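Local coordinates for GRAS family transcription factor containing protein, expressed (Oryza sativa Japonica Group, PDB 5HYZ) that binds DNA in vitro through its GRAS domain and probably acts as a homodimeric transcription factor in plant development and abiotic stress resistance, at residues A[78-81]-A[82-86]; A[278-281]-A[282-286]; A[90-93]-A[94-98]. One frame throughout, in Å; residues are numbered along the deposited sequence.

Contact 1: A[78-81]-A[82-86]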
loop_
_atom_site.group_PDB
_atom_site.type_symbol
_atom_site.label_atom_id
_atom_site.label_comp_id
_atom_site.label_asym_id
_atom_site.label_seq_id
_atom_site.Cartn_x
_atom_site.Cartn_y
_atom_site.Cartn_z
ATOM N N LEU A 78 1.672 -14.875 11.179
ATOM C CA LEU A 78 2.642 -13.794 11.277
ATOM C C LEU A 78 3.446 -13.644 9.998
ATOM O O LEU A 78 3.769 -12.520 9.576
ATOM C CB LEU A 78 3.601 -14.033 12.437
ATOM C CG LEU A 78 3.265 -13.356 13.770
ATOM C CD1 LEU A 78 1.767 -13.429 14.077
ATOM C CD2 LEU A 78 4.083 -14.048 14.843
ATOM N N CYS A 79 3.786 -14.794 9.412
ATOM C CA CYS A 79 4.573 -14.856 8.178
ATOM C C CYS A 79 3.830 -14.204 7.051
ATOM O O CYS A 79 4.397 -13.428 6.322
ATOM C CB CYS A 79 4.877 -16.305 7.787
ATOM S SG CYS A 79 6.113 -17.092 8.831
ATOM N N TYR A 80 2.572 -14.590 6.894
ATOM C CA TYR A 80 1.687 -14.035 5.889
ATOM C C TYR A 80 1.651 -12.526 6.004
ATOM O O TYR A 80 1.779 -11.810 4.992
ATOM C CB TYR A 80 0.277 -14.628 6.028
ATOM C CG TYR A 80 -0.712 -14.149 4.992
ATOM C CD1 TYR A 80 -0.686 -14.657 3.693
ATOM C CD2 TYR A 80 -1.690 -13.202 5.318
ATOM C CE1 TYR A 80 -1.608 -14.235 2.728
ATOM C CE2 TYR A 80 -2.622 -12.765 4.356
ATOM C CZ TYR A 80 -2.572 -13.294 3.065
ATOM O OH TYR A 80 -3.487 -12.843 2.105
ATOM N N LYS A 81 1.486 -12.031 7.228
ATOM C CA LYS A 81 1.442 -10.570 7.430
ATOM C C LYS A 81 2.781 -9.866 7.063
ATOM O O LYS A 81 2.812 -8.839 6.374
ATOM C CB LYS A 81 1.037 -10.282 8.892
ATOM C CG LYS A 81 1.018 -8.805 9.285
ATOM C CD LYS A 81 -0.284 -8.136 8.835
ATOM C CE LYS A 81 -0.373 -6.645 9.232
ATOM N NZ LYS A 81 -1.774 -6.121 9.022
ATOM N N THR A 82 3.889 -10.429 7.537
ATOM C CA THR A 82 5.199 -9.940 7.175
ATOM C C THR A 82 5.408 -9.902 5.634
ATOM O O THR A 82 5.854 -8.877 5.077
ATOM C CB THR A 82 6.285 -10.832 7.806
ATOM O OG1 THR A 82 6.274 -10.610 9.211
ATOM C CG2 THR A 82 7.624 -10.465 7.313
ATOM N N LEU A 83 5.104 -11.037 4.982
ATOM C CA LEU A 83 5.346 -11.178 3.547
ATOM C C LEU A 83 4.558 -10.107 2.841
ATOM O O LEU A 83 5.078 -9.456 1.949
ATOM C CB LEU A 83 4.962 -12.575 3.054
ATOM C CG LEU A 83 5.235 -12.974 1.598
ATOM C CD1 LEU A 83 6.710 -12.768 1.213
ATOM C CD2 LEU A 83 4.808 -14.396 1.345
ATOM N N ASN A 84 3.306 -9.901 3.252
ATOM C CA ASN A 84 2.464 -8.956 2.532
ATOM C C ASN A 84 2.719 -7.494 2.858
ATOM O O ASN A 84 2.375 -6.606 2.061
ATOM C CB ASN A 84 1.003 -9.303 2.759
ATOM C CG ASN A 84 0.669 -10.741 2.300
ATOM O OD1 ASN A 84 1.276 -11.295 1.367
ATOM N ND2 ASN A 84 -0.293 -11.353 2.984
ATOM N N ASP A 85 3.357 -7.228 3.991
ATOM C CA ASP A 85 3.885 -5.895 4.201
ATOM C C ASP A 85 5.188 -5.646 3.371
ATOM O O ASP A 85 5.473 -4.542 2.944
ATOM C CB ASP A 85 4.133 -5.660 5.694
ATOM C CG ASP A 85 4.590 -4.246 5.970
ATOM O OD1 ASP A 85 3.730 -3.342 6.022
ATOM O OD2 ASP A 85 5.815 -4.033 6.102
ATOM N N ALA A 86 5.962 -6.682 3.102
ATOM C CA ALA A 86 7.224 -6.462 2.400
ATOM C C ALA A 86 7.124 -6.554 0.884
ATOM O O ALA A 86 7.979 -6.039 0.157
ATOM C CB ALA A 86 8.259 -7.479 2.898
HETATM O O HOH W 1 4.209 -10.278 11.264
#
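Asn84 lays its amide nitrogen over one face of the Tyr80 ring, one turn back along helix 74-86. Its ND2 lies 3.0 Å from Tyr80 CZ, a tight approach, and the amide plane stands almost perpendicular to the ring (89°), so the amide comes to the face nitrogen first. Tyr80 keeps CG anti to its own nitrogen (chi1 -178°), which sends the ring along the helix surface to where Asn84 leans back over it. The same ND2 is 2.9 Å from Tyr80 O, but the angle is too poor for a hydrogen bond; that carbonyl is taken instead by Asn84 N at 3.0 Å. The helical bonds run on regularly on either side of this one: Leu83 N to Cys79 O, and Asp85 N to Lys81 O.

Leu78 O serves two donors, Thr82 N at 2.9 Å and a water at 2.8 Å. That water also hydrogen-bonds Thr82 OG1 (2.9 Å), bridging hydroxyl and carbonyl across one turn. Lys81 sends its amine away from Asp85, leaving NZ 6.9 Å from Asp85 OD1. Cys79 and Thr82 rest on helix 278-296, whereas Tyr80 and Asn84 reach helix 89-104.

The chemistry is thus divided: the carbonyls of residues 78-81 are satisfied by the N-H groups one turn on, Leu78 O also by a water; the lysine amine hydrogen-bonds the backbone oxygen of Asn342 of the second subunit; and an amide N-H of Asn84 could meet the pi face of Tyr80, though the short distances leave its exact placement doubtful.

Contact 2: A[278-281]-A[282-286]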
loop_
_atom_site.group_PDB
_atom_site.type_symbol
_atom_site.label_atom_id
_atom_site.label_comp_id
_atom_site.label_asym_id
_atom_site.label_seq_id
_atom_site.Cartn_x
_atom_site.Cartn_y
_atom_site.Cartn_z
ATOM N N PRO A 278 14.403 -10.414 12.342
ATOM C CA PRO A 278 13.843 -11.674 12.830
ATOM C C PRO A 278 12.576 -12.106 12.071
ATOM O O PRO A 278 12.343 -13.317 11.886
ATOM C CB PRO A 278 13.511 -11.368 14.304
ATOM C CG PRO A 278 13.439 -9.896 14.390
ATOM C CD PRO A 278 14.420 -9.375 13.386
ATOM N N GLU A 279 11.774 -11.120 11.660
ATOM C CA GLU A 279 10.534 -11.356 10.922
ATOM C C GLU A 279 10.854 -12.047 9.589
ATOM O O GLU A 279 10.163 -12.997 9.155
ATOM C CB GLU A 279 9.797 -10.030 10.673
ATOM C CG GLU A 279 9.134 -9.423 11.916
ATOM C CD GLU A 279 10.117 -8.793 12.924
ATOM O OE1 GLU A 279 11.190 -8.263 12.518
ATOM O OE2 GLU A 279 9.795 -8.830 14.139
ATOM N N ARG A 280 11.901 -11.540 8.960
ATOM C CA ARG A 280 12.385 -12.109 7.714
ATOM C C ARG A 280 12.773 -13.587 7.863
ATOM O O ARG A 280 12.380 -14.427 7.050
ATOM C CB ARG A 280 13.552 -11.314 7.222
ATOM C CG ARG A 280 14.219 -11.942 6.044
ATOM C CD ARG A 280 15.286 -11.063 5.538
ATOM N NE ARG A 280 16.036 -11.715 4.489
ATOM C CZ ARG A 280 17.030 -11.136 3.835
ATOM N NH1 ARG A 280 17.388 -9.891 4.140
ATOM N NH2 ARG A 280 17.670 -11.795 2.883
ATOM N N VAL A 281 13.502 -13.914 8.934
ATOM C CA VAL A 281 13.889 -15.305 9.183
ATOM C C VAL A 281 12.686 -16.170 9.451
ATOM O O VAL A 281 12.642 -17.323 9.026
ATOM C CB VAL A 281 14.877 -15.423 10.375
ATOM C CG1 VAL A 281 15.351 -16.850 10.507
ATOM C CG2 VAL A 281 16.017 -14.567 10.145
ATOM N N ARG A 282 11.695 -15.637 10.151
ATOM C CA ARG A 282 10.503 -16.403 10.401
ATOM C C ARG A 282 9.890 -16.805 9.051
ATOM O O ARG A 282 9.494 -17.939 8.866
ATOM C CB ARG A 282 9.473 -15.618 11.238
ATOM C CG ARG A 282 8.266 -16.467 11.645
ATOM C CD ARG A 282 7.265 -15.703 12.525
ATOM N NE ARG A 282 7.943 -15.143 13.691
ATOM C CZ ARG A 282 8.298 -13.865 13.822
ATOM N NH1 ARG A 282 8.016 -12.998 12.857
ATOM N NH2 ARG A 282 8.922 -13.444 14.921
ATOM N N VAL A 283 9.803 -15.857 8.124
ATOM C CA VAL A 283 9.215 -16.199 6.831
ATOM C C VAL A 283 10.044 -17.267 6.111
ATOM O O VAL A 283 9.513 -18.282 5.637
ATOM C CB VAL A 283 9.108 -14.946 5.931
ATOM C CG1 VAL A 283 8.694 -15.350 4.487
ATOM C CG2 VAL A 283 8.094 -13.978 6.546
ATOM N N GLU A 284 11.339 -17.021 6.037
ATOM C CA GLU A 284 12.261 -17.923 5.354
ATOM C C GLU A 284 12.250 -19.346 5.943
ATOM O O GLU A 284 12.283 -20.333 5.213
ATOM C CB GLU A 284 13.661 -17.311 5.360
ATOM C CG GLU A 284 13.768 -16.079 4.406
ATOM C CD GLU A 284 14.995 -15.248 4.641
ATOM O OE1 GLU A 284 15.615 -15.436 5.706
ATOM O OE2 GLU A 284 15.351 -14.415 3.779
ATOM N N ARG A 285 12.134 -19.470 7.255
ATOM C CA ARG A 285 12.170 -20.788 7.892
ATOM C C ARG A 285 10.819 -21.488 7.995
ATOM O O ARG A 285 10.678 -22.646 7.594
ATOM C CB ARG A 285 12.790 -20.640 9.283
ATOM C CG ARG A 285 12.725 -21.899 10.088
ATOM C CD ARG A 285 13.340 -21.699 11.443
ATOM N NE ARG A 285 13.368 -22.983 12.158
ATOM C CZ ARG A 285 13.816 -23.148 13.406
ATOM N NH1 ARG A 285 14.291 -22.111 14.085
ATOM N NH2 ARG A 285 13.796 -24.350 13.970
ATOM N N TRP A 286 9.808 -20.787 8.519
ATOM C CA TRP A 286 8.533 -21.390 8.845
ATOM C C TRP A 286 7.563 -21.393 7.703
ATOM O O TRP A 286 6.630 -22.186 7.696
ATOM C CB TRP A 286 7.911 -20.670 10.060
ATOM C CG TRP A 286 8.731 -20.960 11.251
ATOM C CD1 TRP A 286 9.520 -20.089 11.970
ATOM C CD2 TRP A 286 8.937 -22.255 11.818
ATOM N NE1 TRP A 286 10.161 -20.769 12.980
ATOM C CE2 TRP A 286 9.823 -22.100 12.906
ATOM C CE3 TRP A 286 8.439 -23.537 11.521
ATOM C CZ2 TRP A 286 10.228 -23.184 13.704
ATOM C CZ3 TRP A 286 8.840 -24.619 12.312
ATOM C CH2 TRP A 286 9.725 -24.432 13.394
HETATM O O HOH W 2 7.333 -13.058 10.127
HETATM O O HOH W 3 16.505 -13.958 1.503
#
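The guanidinium of Arg280 takes Glu284 OE2 at its edge, exactly in its own plane, while the carboxylate is turned 72° against it. NE makes the salt bridge at 2.9 Å to Glu284 OE2, with a virtually straight N-H...O line (179°), yet the oxygen is approached from above the carboxylate plane. The Arg282 guanidinium has Pro278 O over one face, 4.3 Å above the plane and toward the rim; at its edge lie Glu279 CG and a water. That water accepts from Arg282 NH1 at 2.8 Å and donates to Glu279 O, tying the arginine back to the previous turn. Farther on, the Arg285 guanidinium and the Trp286 ring lie face to face but offset, with Arg285 NE 3.3 Å above the indole plane.

Arg280 reaches its partner with an almost fully extended chain, CG anti to the backbone nitrogen (chi1 172°), and the CG methylene passes 3.5 Å from Glu284 OE2. A second water closes a small ring on the pair, accepting from Arg280 NH2 at 2.8 Å and donating to Glu284 OE2 at 2.6 Å. The two charged groups are buried and each has another partner: Arg280 NH2 bridges to Asp270 of helix 251-272, and Glu284 OE1 to Arg42 of helix 39-57. Arg42 comes close to Arg280 as well, and Glu284 lies between the two positive groups, which would favour its ionised form.

An Arg-Glu pair spaced i, i+4 is a classic intrahelical salt bridge; here it is part of a network joining three helices of the helical bundle that accompanies the Rossmann-like core of the GRAS domain.

Contact 3: A[90-93]-A[94-98]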
loop_
_atom_site.group_PDB
_atom_site.type_symbol
_atom_site.label_atom_id
_atom_site.label_comp_id
_atom_site.label_asym_id
_atom_site.label_seq_id
_atom_site.Cartn_x
_atom_site.Cartn_y
_atom_site.Cartn_z
ATOM N N SER A 90 0.282 -10.544 -2.421
ATOM C CA SER A 90 -1.126 -10.726 -2.126
ATOM C C SER A 90 -1.962 -9.576 -2.687
ATOM O O SER A 90 -3.077 -9.790 -3.159
ATOM C CB SER A 90 -1.383 -10.903 -0.597
ATOM O OG SER A 90 -1.064 -9.694 0.100
ATOM N N LYS A 91 -1.438 -8.357 -2.692
ATOM C CA LYS A 91 -2.213 -7.270 -3.199
ATOM C C LYS A 91 -2.419 -7.441 -4.705
ATOM O O LYS A 91 -3.508 -7.181 -5.233
ATOM C CB LYS A 91 -1.531 -5.905 -2.871
ATOM C CG LYS A 91 -2.458 -4.713 -3.158
ATOM C CD LYS A 91 -2.145 -3.463 -2.316
ATOM C CE LYS A 91 -3.222 -2.362 -2.484
ATOM N NZ LYS A 91 -2.655 -0.961 -2.680
ATOM N N PHE A 92 -1.347 -7.835 -5.401
ATOM C CA PHE A 92 -1.453 -8.104 -6.839
ATOM C C PHE A 92 -2.560 -9.102 -7.129
ATOM O O PHE A 92 -3.436 -8.955 -7.979
ATOM C CB PHE A 92 -0.150 -8.687 -7.343
ATOM C CG PHE A 92 -0.281 -9.301 -8.722
ATOM C CD1 PHE A 92 -0.420 -8.494 -9.853
ATOM C CD2 PHE A 92 -0.259 -10.671 -8.866
ATOM C CE1 PHE A 92 -0.565 -9.074 -11.112
ATOM C CE2 PHE A 92 -0.426 -11.260 -10.153
ATOM C CZ PHE A 92 -0.574 -10.463 -11.242
ATOM N N ALA A 93 -2.482 -10.168 -6.363
ATOM C CA ALA A 93 -3.458 -11.232 -6.633
ATOM C C ALA A 93 -4.899 -10.767 -6.366
ATOM O O ALA A 93 -5.823 -10.894 -7.206
ATOM C CB ALA A 93 -3.089 -12.421 -5.735
ATOM N N HIS A 94 -5.110 -10.214 -5.180
ATOM C CA HIS A 94 -6.469 -9.717 -4.840
ATOM C C HIS A 94 -7.036 -8.692 -5.779
ATOM O O HIS A 94 -8.188 -8.748 -6.154
ATOM C CB HIS A 94 -6.452 -9.057 -3.436
ATOM C CG HIS A 94 -6.144 -10.023 -2.360
ATOM N ND1 HIS A 94 -5.760 -9.628 -1.086
ATOM C CD2 HIS A 94 -6.166 -11.380 -2.354
ATOM C CE1 HIS A 94 -5.563 -10.709 -0.347
ATOM N NE2 HIS A 94 -5.810 -11.780 -1.088
ATOM N N LEU A 95 -6.251 -7.673 -6.060
ATOM C CA LEU A 95 -6.773 -6.635 -6.944
ATOM C C LEU A 95 -7.029 -7.144 -8.353
ATOM O O LEU A 95 -7.997 -6.735 -8.979
ATOM C CB LEU A 95 -5.820 -5.412 -7.000
ATOM C CG LEU A 95 -5.794 -4.707 -5.642
ATOM C CD1 LEU A 95 -5.061 -3.371 -5.699
ATOM C CD2 LEU A 95 -7.181 -4.540 -4.874
ATOM N N THR A 96 -6.179 -8.056 -8.856
ATOM C CA THR A 96 -6.415 -8.529 -10.203
ATOM C C THR A 96 -7.680 -9.455 -10.254
ATOM O O THR A 96 -8.541 -9.326 -11.161
ATOM C CB THR A 96 -5.176 -9.292 -10.722
ATOM O OG1 THR A 96 -4.069 -8.403 -10.642
ATOM C CG2 THR A 96 -5.347 -9.707 -12.177
ATOM N N ALA A 97 -7.799 -10.319 -9.264
ATOM C CA ALA A 97 -9.014 -11.114 -9.129
ATOM C C ALA A 97 -10.282 -10.219 -9.001
ATOM O O ALA A 97 -11.313 -10.468 -9.652
ATOM C CB ALA A 97 -8.884 -12.030 -7.917
ATOM N N ASN A 98 -10.188 -9.176 -8.163
ATOM C CA ASN A 98 -11.345 -8.316 -7.953
ATOM C C ASN A 98 -11.774 -7.625 -9.219
ATOM O O ASN A 98 -12.963 -7.435 -9.463
ATOM C CB ASN A 98 -11.047 -7.246 -6.873
ATOM C CG ASN A 98 -11.102 -7.801 -5.472
ATOM O OD1 ASN A 98 -11.437 -8.975 -5.293
ATOM N ND2 ASN A 98 -10.819 -6.952 -4.454
#
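Helix 89-104 packs against the central sheet of the Rossmann-like core, and Thr96 turns its hydroxyl back onto the preceding turn there. Thr96 OG1 donates to Phe92 O at 2.8 Å, and Thr96 N reaches the same oxygen at 3.0 Å from the opposite face of the carbonyl plane, so one acceptor is gripped by two donors. OG1 beside its own nitrogen (chi1 -57°) makes this possible. The hydroxyl oxygen also sits over one face of the Phe92 ring, 3.6 Å from Phe92 CE1.

On another side of the helix, the His94 imidazole lies with its face to Ser90 O, which is 3.2 Å above the ring plane; that carbonyl accepts a hydrogen bond from His94 N, the angle to ring ND1 being too poor for one. Lys91 lays its aliphatic chain across Leu95, with CE 3.8 Å from Leu95 CD1. Lys91 NZ nears Lys91 NZ of the second subunit, a like-charge approach.

Phe92, Ala93 and Thr96 face Val371 of strand 366-374, while His94 and Ala97 touch Met208 of strand 202-208. A threonine hydroxyl bonded to the i-4 carbonyl commonly satisfies a buried polar group in a helix, here one covering the sheet of an alpha/beta fold.

How the contacts relate
Contact 1 stands between the other two. Its centre is about 10 Å from that of contact 2 and about 15 Å from that of contact 3, whereas the centres of contacts 2 and 3 are about 24 Å apart and their nearest atoms about 12 Å. Toward contact 2 there is close packing: Thr82 CG2 meets Val283 CG2 at 3.6 Å, and Cys79 SG lies 3.5 Å from Arg282 O. Toward contact 3, Tyr80 OH lies 3.9 Å from both His94 CE1 and Ser90 CB, a looser contact. Helix 74-86 therefore links the bundle helix 278-296 to helix 89-104, which leads into the strand carrying the predicted VHIID motif.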